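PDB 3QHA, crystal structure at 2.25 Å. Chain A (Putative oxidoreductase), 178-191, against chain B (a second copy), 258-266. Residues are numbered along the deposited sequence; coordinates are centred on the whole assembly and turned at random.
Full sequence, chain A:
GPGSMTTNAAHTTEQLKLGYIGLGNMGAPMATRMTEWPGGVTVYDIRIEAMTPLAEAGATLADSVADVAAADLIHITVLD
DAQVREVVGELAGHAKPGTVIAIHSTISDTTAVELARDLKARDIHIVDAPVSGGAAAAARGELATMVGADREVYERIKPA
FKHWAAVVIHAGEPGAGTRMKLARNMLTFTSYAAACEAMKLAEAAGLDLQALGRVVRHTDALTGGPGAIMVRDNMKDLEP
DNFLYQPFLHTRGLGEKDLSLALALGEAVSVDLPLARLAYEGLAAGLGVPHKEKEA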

ATOM      1  N   THR A 178       1.136  20.009  -7.620  1.00 22.62           N
ATOM      2  CA  THR A 178       0.800  20.061  -6.200  1.00 22.58           C
ATOM      3  C   THR A 178      -0.536  19.386  -5.904  1.00 22.81           C
ATOM      4  O   THR A 178      -0.643  18.616  -4.949  1.00 22.85           O
ATOM      5  CB  THR A 178       0.753  21.519  -5.695  1.00 22.74           C
ATOM      6  OG1 THR A 178       2.027  22.139  -5.912  1.00 22.44           O
ATOM      7  CG2 THR A 178       0.409  21.570  -4.213  1.00 22.52           C
ATOM      8  N   ARG A 179      -1.546  19.666  -6.721  1.00 23.15           N
ATOM      9  CA  ARG A 179      -2.869  19.084  -6.514  1.00 23.49           C
ATOM     10  C   ARG A 179      -2.844  17.558  -6.648  1.00 23.07           C
ATOM     11  O   ARG A 179      -3.501  16.861  -5.872  1.00 22.98           O
ATOM     12  CB  ARG A 179      -3.902  19.709  -7.461  1.00 24.24           C
ATOM     13  CG  ARG A 179      -4.223  21.171  -7.125  1.00 25.37           C
ATOM     14  CD  ARG A 179      -5.452  21.681  -7.867  1.00 27.25           C
ATOM     15  NE  ARG A 179      -5.201  21.887  -9.294  1.00 28.47           N
ATOM     16  CZ  ARG A 179      -4.723  23.006  -9.843  1.00 29.71           C
ATOM     17  NH1 ARG A 179      -4.423  24.073  -9.103  1.00 29.89           N
ATOM     18  NH2 ARG A 179      -4.541  23.060 -11.158  1.00 30.59           N
ATOM     19  N   MET A 180      -2.084  17.036  -7.611  1.00 22.61           N
ATOM     20  CA  MET A 180      -1.955  15.582  -7.751  1.00 22.42           C
ATOM     21  C   MET A 180      -1.210  14.991  -6.556  1.00 21.91           C
ATOM     22  O   MET A 180      -1.581  13.932  -6.058  1.00 21.94           O
ATOM     23  CB  MET A 180      -1.266  15.176  -9.057  1.00 22.37           C
ATOM     24  CG  MET A 180      -1.411  13.672  -9.340  1.00 22.96           C
ATOM     25  SD  MET A 180      -0.797  13.108 -10.937  1.00 23.38           S
ATOM     26  CE  MET A 180      -2.131  13.625 -12.017  1.00 23.40           C
ATOM     27  N   LYS A 181      -0.169  15.679  -6.097  1.00 21.50           N
ATOM     28  CA  LYS A 181       0.553  15.265  -4.894  1.00 21.23           C
ATOM     29  C   LYS A 181      -0.366  15.220  -3.668  1.00 20.99           C
ATOM     30  O   LYS A 181      -0.228  14.332  -2.826  1.00 21.04           O
ATOM     31  CB  LYS A 181       1.732  16.204  -4.617  1.00 21.17           C
ATOM     32  CG  LYS A 181       2.666  15.737  -3.493  1.00 21.70           C
ATOM     33  CD  LYS A 181       3.197  16.899  -2.653  1.00 22.41           C
ATOM     34  CE  LYS A 181       2.326  17.178  -1.433  1.00 22.98           C
ATOM     35  NZ  LYS A 181       3.045  18.013  -0.421  1.00 23.47           N
ATOM     36  N   LEU A 182      -1.293  16.171  -3.562  1.00 20.79           N
ATOM     37  CA  LEU A 182      -2.192  16.228  -2.402  1.00 20.83           C
ATOM     38  C   LEU A 182      -3.188  15.073  -2.398  1.00 20.96           C
ATOM     39  O   LEU A 182      -3.520  14.541  -1.341  1.00 21.05           O
ATOM     40  CB  LEU A 182      -2.932  17.567  -2.333  1.00 20.91           C
ATOM     41  CG  LEU A 182      -2.056  18.784  -2.018  1.00 20.67           C
ATOM     42  CD1 LEU A 182      -2.884  20.063  -2.061  1.00 19.91           C
ATOM     43  CD2 LEU A 182      -1.354  18.638  -0.673  1.00 20.18           C
ATOM     44  N   ALA A 183      -3.665  14.691  -3.578  1.00 21.02           N
ATOM     45  CA  ALA A 183      -4.500  13.504  -3.705  1.00 21.15           C
ATOM     46  C   ALA A 183      -3.695  12.257  -3.345  1.00 21.04           C
ATOM     47  O   ALA A 183      -4.155  11.419  -2.563  1.00 20.98           O
ATOM     48  CB  ALA A 183      -5.061  13.388  -5.111  1.00 21.25           C
ATOM     49  N   ARG A 184      -2.489  12.143  -3.900  1.00 20.81           N
ATOM     50  CA  ARG A 184      -1.658  10.963  -3.661  1.00 20.91           C
ATOM     51  C   ARG A 184      -1.334  10.814  -2.175  1.00 21.05           C
ATOM     52  O   ARG A 184      -1.499   9.739  -1.601  1.00 21.11           O
ATOM     53  CB  ARG A 184      -0.369  11.023  -4.487  1.00 20.68           C
ATOM     54  CG  ARG A 184       0.404   9.708  -4.531  1.00 20.97           C
ATOM     55  CD  ARG A 184       1.320   9.519  -3.329  1.00 21.27           C
ATOM     56  NE  ARG A 184       1.829   8.152  -3.255  1.00 21.42           N
ATOM     57  CZ  ARG A 184       1.152   7.105  -2.785  1.00 21.26           C
ATOM     58  NH1 ARG A 184      -0.090   7.235  -2.325  1.00 21.36           N
ATOM     59  NH2 ARG A 184       1.730   5.910  -2.776  1.00 21.39           N
ATOM     60  N   ASN A 185      -0.885  11.896  -1.553  1.00 21.68           N
ATOM     61  CA  ASN A 185      -0.464  11.845  -0.157  1.00 21.69           C
ATOM     62  C   ASN A 185      -1.614  11.770   0.848  1.00 21.69           C
ATOM     63  O   ASN A 185      -1.419  11.304   1.968  1.00 21.61           O
ATOM     64  CB  ASN A 185       0.461  13.017   0.161  1.00 22.04           C
ATOM     65  CG  ASN A 185       1.815  12.886  -0.517  1.00 22.53           C
ATOM     66  OD1 ASN A 185       2.033  11.993  -1.342  1.00 22.81           O
ATOM     67  ND2 ASN A 185       2.737  13.777  -0.169  1.00 23.31           N
ATOM     68  N   MET A 186      -2.804  12.216   0.456  1.00 21.86           N
ATOM     69  CA  MET A 186      -3.987  12.018   1.294  1.00 21.86           C
ATOM     70  C   MET A 186      -4.247  10.522   1.448  1.00 21.48           C
ATOM     71  O   MET A 186      -4.594  10.055   2.537  1.00 21.28           O
ATOM     72  CB  MET A 186      -5.211  12.709   0.689  1.00 22.18           C
ATOM     73  CG  MET A 186      -6.503  12.508   1.483  1.00 22.36           C
ATOM     74  SD  MET A 186      -7.899  13.388   0.758  1.00 22.56           S
ATOM     75  CE  MET A 186      -8.180  12.409  -0.712  1.00 22.43           C
ATOM     76  N   LEU A 187      -4.079   9.777   0.355  1.00 21.29           N
ATOM     77  CA  LEU A 187      -4.145   8.320   0.404  1.00 20.99           C
ATOM     78  C   LEU A 187      -3.066   7.749   1.323  1.00 20.98           C
ATOM     79  O   LEU A 187      -3.370   6.945   2.206  1.00 21.07           O
ATOM     80  CB  LEU A 187      -4.032   7.713  -1.003  1.00 20.95           C
ATOM     81  CG  LEU A 187      -3.944   6.179  -1.065  1.00 20.46           C
ATOM     82  CD1 LEU A 187      -5.113   5.542  -0.331  1.00 19.42           C
ATOM     83  CD2 LEU A 187      -3.879   5.696  -2.508  1.00 19.67           C
ATOM     84  N   THR A 188      -1.816   8.168   1.122  1.00 21.11           N
ATOM     85  CA  THR A 188      -0.706   7.687   1.945  1.00 21.07           C
ATOM     86  C   THR A 188      -1.014   7.821   3.431  1.00 21.17           C
ATOM     87  O   THR A 188      -0.954   6.840   4.176  1.00 20.70           O
ATOM     88  CB  THR A 188       0.604   8.455   1.672  1.00 21.33           C
ATOM     89  OG1 THR A 188       0.982   8.303   0.298  1.00 21.93           O
ATOM     90  CG2 THR A 188       1.731   7.936   2.568  1.00 20.76           C
ATOM     91  N   PHE A 189      -1.351   9.034   3.860  1.00 21.49           N
ATOM     92  CA  PHE A 189      -1.488   9.295   5.293  1.00 21.81           C
ATOM     93  C   PHE A 189      -2.802   8.775   5.882  1.00 21.87           C
ATOM     94  O   PHE A 189      -2.838   8.410   7.055  1.00 21.99           O
ATOM     95  CB  PHE A 189      -1.243  10.773   5.604  1.00 22.17           C
ATOM     96  CG  PHE A 189       0.184  11.201   5.361  1.00 22.41           C
ATOM     97  CD1 PHE A 189       0.509  12.041   4.302  1.00 22.98           C
ATOM     98  CD2 PHE A 189       1.207  10.737   6.178  1.00 22.60           C
ATOM     99  CE1 PHE A 189       1.829  12.427   4.076  1.00 23.20           C
ATOM    100  CE2 PHE A 189       2.528  11.115   5.957  1.00 22.47           C
ATOM    101  CZ  PHE A 189       2.839  11.961   4.906  1.00 22.84           C
ATOM    102  N   THR A 190      -3.861   8.705   5.076  1.00 21.96           N
ATOM    103  CA  THR A 190      -5.099   8.062   5.519  1.00 22.01           C
ATOM    104  C   THR A 190      -4.878   6.566   5.719  1.00 21.90           C
ATOM    105  O   THR A 190      -5.448   5.972   6.637  1.00 21.80           O
ATOM    106  CB  THR A 190      -6.264   8.262   4.523  1.00 22.17           C
ATOM    107  OG1 THR A 190      -6.528   9.661   4.359  1.00 22.50           O
ATOM    108  CG2 THR A 190      -7.523   7.569   5.020  1.00 21.99           C
ATOM    109  N   SER A 191      -4.052   5.959   4.871  1.00 21.85           N
ATOM    110  CA  SER A 191      -3.767   4.530   4.998  1.00 21.80           C
ATOM    111  C   SER A 191      -2.805   4.251   6.160  1.00 21.61           C
ATOM    112  O   SER A 191      -2.856   3.175   6.760  1.00 21.50           O
ATOM    113  CB  SER A 191      -3.246   3.942   3.678  1.00 21.77           C
ATOM    114  OG  SER A 191      -1.899   4.307   3.435  1.00 22.80           O
TER
ATOM    115  N   ASP B 258       0.011  17.758   4.808  1.00 24.86           N
ATOM    116  CA  ASP B 258      -0.589  17.294   3.546  1.00 24.80           C
ATOM    117  C   ASP B 258      -2.095  17.050   3.672  1.00 24.76           C
ATOM    118  O   ASP B 258      -2.857  17.409   2.770  1.00 24.63           O
ATOM    119  CB  ASP B 258       0.111  16.034   3.014  1.00 24.46           C
ATOM    120  CG  ASP B 258       1.425  16.342   2.302  1.00 24.80           C
ATOM    121  OD1 ASP B 258       1.724  17.530   2.057  1.00 25.47           O
ATOM    122  OD2 ASP B 258       2.162  15.386   1.975  1.00 24.94           O
ATOM    123  N   LEU B 259      -2.522  16.454   4.783  1.00 24.86           N
ATOM    124  CA  LEU B 259      -3.947  16.205   5.012  1.00 25.01           C
ATOM    125  C   LEU B 259      -4.741  17.510   5.099  1.00 25.39           C
ATOM    126  O   LEU B 259      -5.816  17.620   4.511  1.00 25.29           O
ATOM    127  CB  LEU B 259      -4.173  15.349   6.266  1.00 24.98           C
ATOM    128  CG  LEU B 259      -3.859  13.858   6.093  1.00 24.85           C
ATOM    129  CD1 LEU B 259      -3.920  13.123   7.428  1.00 24.91           C
ATOM    130  CD2 LEU B 259      -4.804  13.214   5.087  1.00 24.94           C
ATOM    131  N   SER B 260      -4.205  18.500   5.810  1.00 25.89           N
ATOM    132  CA  SER B 260      -4.865  19.800   5.922  1.00 26.41           C
ATOM    133  C   SER B 260      -4.978  20.479   4.559  1.00 26.37           C
ATOM    134  O   SER B 260      -6.032  21.024   4.220  1.00 26.59           O
ATOM    135  CB  SER B 260      -4.125  20.711   6.903  1.00 26.83           C
ATOM    136  OG  SER B 260      -2.811  20.983   6.453  1.00 27.80           O
ATOM    137  N   LEU B 261      -3.897  20.441   3.783  1.00 26.13           N
ATOM    138  CA  LEU B 261      -3.912  20.971   2.419  1.00 26.03           C
ATOM    139  C   LEU B 261      -4.910  20.214   1.547  1.00 25.72           C
ATOM    140  O   LEU B 261      -5.640  20.822   0.762  1.00 25.98           O
ATOM    141  CB  LEU B 261      -2.518  20.913   1.785  1.00 25.89           C
ATOM    142  CG  LEU B 261      -1.507  21.963   2.261  1.00 26.22           C
ATOM    143  CD1 LEU B 261      -0.121  21.649   1.721  1.00 26.07           C
ATOM    144  CD2 LEU B 261      -1.934  23.365   1.852  1.00 26.04           C
ATOM    145  N   ALA B 262      -4.943  18.893   1.693  1.00 25.24           N
ATOM    146  CA  ALA B 262      -5.879  18.065   0.935  1.00 24.94           C
ATOM    147  C   ALA B 262      -7.326  18.397   1.303  1.00 25.06           C
ATOM    148  O   ALA B 262      -8.190  18.454   0.432  1.00 25.00           O
ATOM    149  CB  ALA B 262      -5.597  16.589   1.166  1.00 24.49           C
ATOM    150  N   LEU B 263      -7.578  18.629   2.590  1.00 25.18           N
ATOM    151  CA  LEU B 263      -8.923  18.976   3.057  1.00 25.39           C
ATOM    152  C   LEU B 263      -9.366  20.350   2.550  1.00 25.72           C
ATOM    153  O   LEU B 263     -10.544  20.558   2.256  1.00 25.78           O
ATOM    154  CB  LEU B 263      -8.991  18.934   4.585  1.00 25.47           C
ATOM    155  CG  LEU B 263      -8.974  17.529   5.193  1.00 25.48           C
ATOM    156  CD1 LEU B 263      -8.591  17.584   6.667  1.00 25.42           C
ATOM    157  CD2 LEU B 263     -10.323  16.840   5.009  1.00 25.42           C
ATOM    158  N   ALA B 264      -8.417  21.278   2.450  1.00 25.89           N
ATOM    159  CA  ALA B 264      -8.700  22.614   1.933  1.00 26.34           C
ATOM    160  C   ALA B 264      -8.992  22.557   0.439  1.00 26.30           C
ATOM    161  O   ALA B 264      -9.913  23.226  -0.041  1.00 26.47           O
ATOM    162  CB  ALA B 264      -7.535  23.556   2.214  1.00 26.57           C
ATOM    163  N   LEU B 265      -8.213  21.758  -0.292  1.00 26.06           N
ATOM    164  CA  LEU B 265      -8.467  21.541  -1.718  1.00 26.00           C
ATOM    165  C   LEU B 265      -9.860  20.947  -1.925  1.00 26.23           C
ATOM    166  O   LEU B 265     -10.562  21.320  -2.865  1.00 26.30           O
ATOM    167  CB  LEU B 265      -7.404  20.626  -2.342  1.00 25.60           C
ATOM    168  CG  LEU B 265      -7.569  20.289  -3.834  1.00 25.21           C
ATOM    169  CD1 LEU B 265      -7.476  21.540  -4.701  1.00 24.99           C
ATOM    170  CD2 LEU B 265      -6.537  19.257  -4.268  1.00 24.95           C
ATOM    171  N   GLY B 266     -10.252  20.031  -1.042  1.00 26.43           N
ATOM    172  CA  GLY B 266     -11.566  19.393  -1.114  1.00 26.78           C
ATOM    173  C   GLY B 266     -12.706  20.368  -0.894  1.00 27.54           C
ATOM    174  O   GLY B 266     -13.760  20.249  -1.516  1.00 27.86           O
TER

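Helices that cross between two copies of a protein can bury a charged group when its partners are built into the same surface, and this pair is a compact example. The axes approach to 8.9 Å at 124° between their N-to-C directions, with Leu A182 and Ala B262 in closest register, their CA atoms 5.3 Å apart. The methyl of Ala B262 points toward the other helix, its CB 3.8 Å from Leu A182 O and 3.9 Å from Met A186 CB, so it rests against the backbone of one residue and the side chain of another.

Asp B258 is the polar centre. Its CA-to-CB bond points toward chain A, and with chi1 in m and chi2 at -9° the carboxylate sits among Lys A181, Leu A182, Asn A185 and Phe A189. Each oxygen has its own donor: Lys A181 NZ lies 2.8 Å from Asp B258 OD1 in a hydrogen-bonded salt bridge, and Asn A185 ND2 donates to Asp B258 OD2 at 2.7 Å, nearly linear at 165°. Lys A181 starts sideways; its chain leaves the ideal wells at chi2 (-143°) and chi3 (93°), and its end comes nearer to reach the acid. Asn A185 already points toward chain B and makes its bond from an m rotamer. The edge of the Phe A189 ring also faces the carboxylate, CE1 standing 3.6 Å from Asp B258 OD2.

Apolar packing flanks this cluster. Leu A182, in the common mt rotamer, is a knob among Asp B258, Leu B261, Ala B262 and Leu B265; its CD2 comes 3.5 Å from Leu B261 CB, while CD1 lies 4.3 Å from Leu B265 CD2. Leu B259, also mt, packs its end against Met A186 and Phe A189: CD2 is 4.0 Å from Met A186 CG, and CD1 is 4.0 Å from Phe A189 CB. Leu B265 instead adopts tp, placing CD1 3.8 Å from Arg A179 CD.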